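Local coordinates for Non-structural protein NS2 (Bluetongue virus, PDB 1UTY) that binds single-stranded RNA, the coordinates here belonging to its N-terminal RNA-binding domain, at residues L77-P81 with Q129-R133. Residue numbers count along the deposited sequence, not the author numbering.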
loop_
_atom_site.group_PDB
_atom_site.type_symbol
_atom_site.label_atom_id
_atom_site.label_comp_id
_atom_site.label_asym_id
_atom_site.label_seq_id
_atom_site.Cartn_x
_atom_site.Cartn_y
_atom_site.Cartn_z
ATOM N N LEU A 77 -9.549 6.504 -0.418
ATOM C CA LEU A 77 -10.707 6.943 0.344
ATOM C C LEU A 77 -10.314 7.797 1.542
ATOM O O LEU A 77 -9.409 7.442 2.320
ATOM C CB LEU A 77 -11.529 5.751 0.820
ATOM C CG LEU A 77 -12.013 4.739 -0.208
ATOM C CD1 LEU A 77 -11.087 3.494 -0.192
ATOM C CD2 LEU A 77 -13.458 4.365 0.085
ATOM N N MET A 78 -10.996 8.927 1.671
ATOM C CA MET A 78 -10.945 9.719 2.888
ATOM C C MET A 78 -12.201 9.454 3.704
ATOM O O MET A 78 -13.306 9.825 3.300
ATOM C CB MET A 78 -10.841 11.202 2.558
ATOM C CG MET A 78 -9.562 11.608 1.866
ATOM S SD MET A 78 -8.085 11.178 2.817
ATOM C CE MET A 78 -6.893 11.963 1.815
ATOM N N LEU A 79 -12.040 8.791 4.843
ATOM C CA LEU A 79 -13.180 8.550 5.732
ATOM C C LEU A 79 -13.037 9.410 6.955
ATOM O O LEU A 79 -12.126 9.185 7.767
ATOM C CB LEU A 79 -13.285 7.067 6.123
ATOM C CG LEU A 79 -13.216 6.058 4.969
ATOM C CD1 LEU A 79 -13.290 4.633 5.506
ATOM C CD2 LEU A 79 -14.322 6.326 3.883
ATOM N N THR A 80 -13.901 10.411 7.087
ATOM C CA THR A 80 -13.848 11.263 8.260
ATOM C C THR A 80 -15.073 11.024 9.115
ATOM O O THR A 80 -15.954 10.260 8.708
ATOM C CB THR A 80 -13.700 12.774 7.891
ATOM O OG1 THR A 80 -14.929 13.261 7.354
ATOM C CG2 THR A 80 -12.671 12.971 6.772
ATOM N N PRO A 81 -15.132 11.663 10.294
ATOM C CA PRO A 81 -16.349 11.642 11.111
ATOM C C PRO A 81 -17.480 12.381 10.409
ATOM O O PRO A 81 -18.646 12.122 10.695
ATOM C CB PRO A 81 -15.948 12.402 12.393
ATOM C CG PRO A 81 -14.460 12.503 12.374
ATOM C CD PRO A 81 -14.054 12.447 10.928
ATOM N N GLN A 129 -4.042 10.015 8.969
ATOM C CA GLN A 129 -5.178 10.899 9.103
ATOM C C GLN A 129 -5.614 11.373 7.729
ATOM O O GLN A 129 -4.790 11.435 6.801
ATOM C CB GLN A 129 -4.821 12.108 9.971
ATOM C CG GLN A 129 -4.575 11.790 11.440
ATOM C CD GLN A 129 -3.909 12.950 12.153
ATOM O OE1 GLN A 129 -2.733 12.862 12.548
ATOM N NE2 GLN A 129 -4.642 14.046 12.308
ATOM N N PRO A 130 -6.901 11.703 7.592
ATOM C CA PRO A 130 -7.425 12.220 6.337
ATOM C C PRO A 130 -6.795 13.582 6.030
ATOM O O PRO A 130 -6.477 14.341 6.950
ATOM C CB PRO A 130 -8.916 12.393 6.637
ATOM C CG PRO A 130 -9.176 11.482 7.811
ATOM C CD PRO A 130 -7.950 11.622 8.628
ATOM N N TYR A 131 -6.613 13.863 4.745
ATOM C CA TYR A 131 -6.136 15.155 4.261
ATOM C C TYR A 131 -4.812 15.617 4.857
ATOM O O TYR A 131 -4.659 16.785 5.199
ATOM C CB TYR A 131 -7.253 16.226 4.367
ATOM C CG TYR A 131 -8.545 15.748 3.730
ATOM C CD1 TYR A 131 -9.599 15.259 4.511
ATOM C CD2 TYR A 131 -8.683 15.718 2.342
ATOM C CE1 TYR A 131 -10.774 14.782 3.922
ATOM C CE2 TYR A 131 -9.845 15.258 1.744
ATOM C CZ TYR A 131 -10.883 14.784 2.542
ATOM O OH TYR A 131 -12.019 14.324 1.940
ATOM N N MET A 132 -3.855 14.693 4.963
ATOM C CA MET A 132 -2.455 15.028 5.225
ATOM C C MET A 132 -1.675 15.109 3.901
ATOM O O MET A 132 -1.697 14.173 3.103
ATOM C CB MET A 132 -1.810 14.001 6.165
ATOM C CG MET A 132 -2.088 14.176 7.698
ATOM S SD MET A 132 -2.626 15.799 8.338
ATOM C CE MET A 132 -1.161 16.915 7.819
ATOM N N ARG A 133 -1.002 16.231 3.666
ATOM C CA ARG A 133 -0.188 16.422 2.464
ATOM C C ARG A 133 0.842 15.306 2.301
ATOM O O ARG A 133 1.447 14.878 3.274
ATOM C CB ARG A 133 0.552 17.757 2.526
ATOM C CG ARG A 133 -0.128 18.909 1.809
ATOM C CD ARG A 133 0.571 20.269 2.030
ATOM N NE ARG A 133 1.797 20.137 2.825
ATOM C CZ ARG A 133 1.896 20.398 4.132
ATOM N NH1 ARG A 133 0.845 20.826 4.823
ATOM N NH2 ARG A 133 3.060 20.233 4.750
#
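The end of strand 73-79 meets an irregular loop that follows strand 113-123, and the two backbones come closest at M78 and P130, whose CA atoms are 5.5 Å apart. No backbone hydrogen bond joins them, so the loop lies against the strand without extending the sheet. Y131 adopts left-handed backbone angles (55°/43°), turning the chain just where its ring meets the strand.

M78 is the centre of the contact. Its long, flexible side chain, suited to fitting an irregular surface, lies across one face of the Y131 ring: CG makes a CH-pi contact 3.9 Å from the ring centroid, and SD sits 4.4 Å from that centroid, almost on the ring normal, a Met-aromatic interaction. The same sulfur accepts a weak hydrogen bond from Y131 N (3.6 Å) and packs against P130, with SD 3.7 Å from P130 CA. Compact P130 lies against the backbone at L79 and beside T80: P130 CG touches L79 O at 3.7 Å, and P130 CB meets T80 CG2 at 3.8 Å. T80 divides its roles, its methyl reaching the edge of the Y131 ring (CG2 to CE1, 3.9 Å) while OG1 hydrogen-bonds H82 N and G83 O in the turn. Y131 likewise combines an apolar ring with a hydroxyl that hydrogen-bonds E85.

Around this contact, W94 packs edge-to-face with Y131, and W91 and F96 also touch M78. L77 and L79 point to the other side of strand 73-79, where their apolar side chains suit burial against I12 and V14 of strand 10-15; strands 64-70 and 84-87 flank strand 73-79 within the mixed sheet.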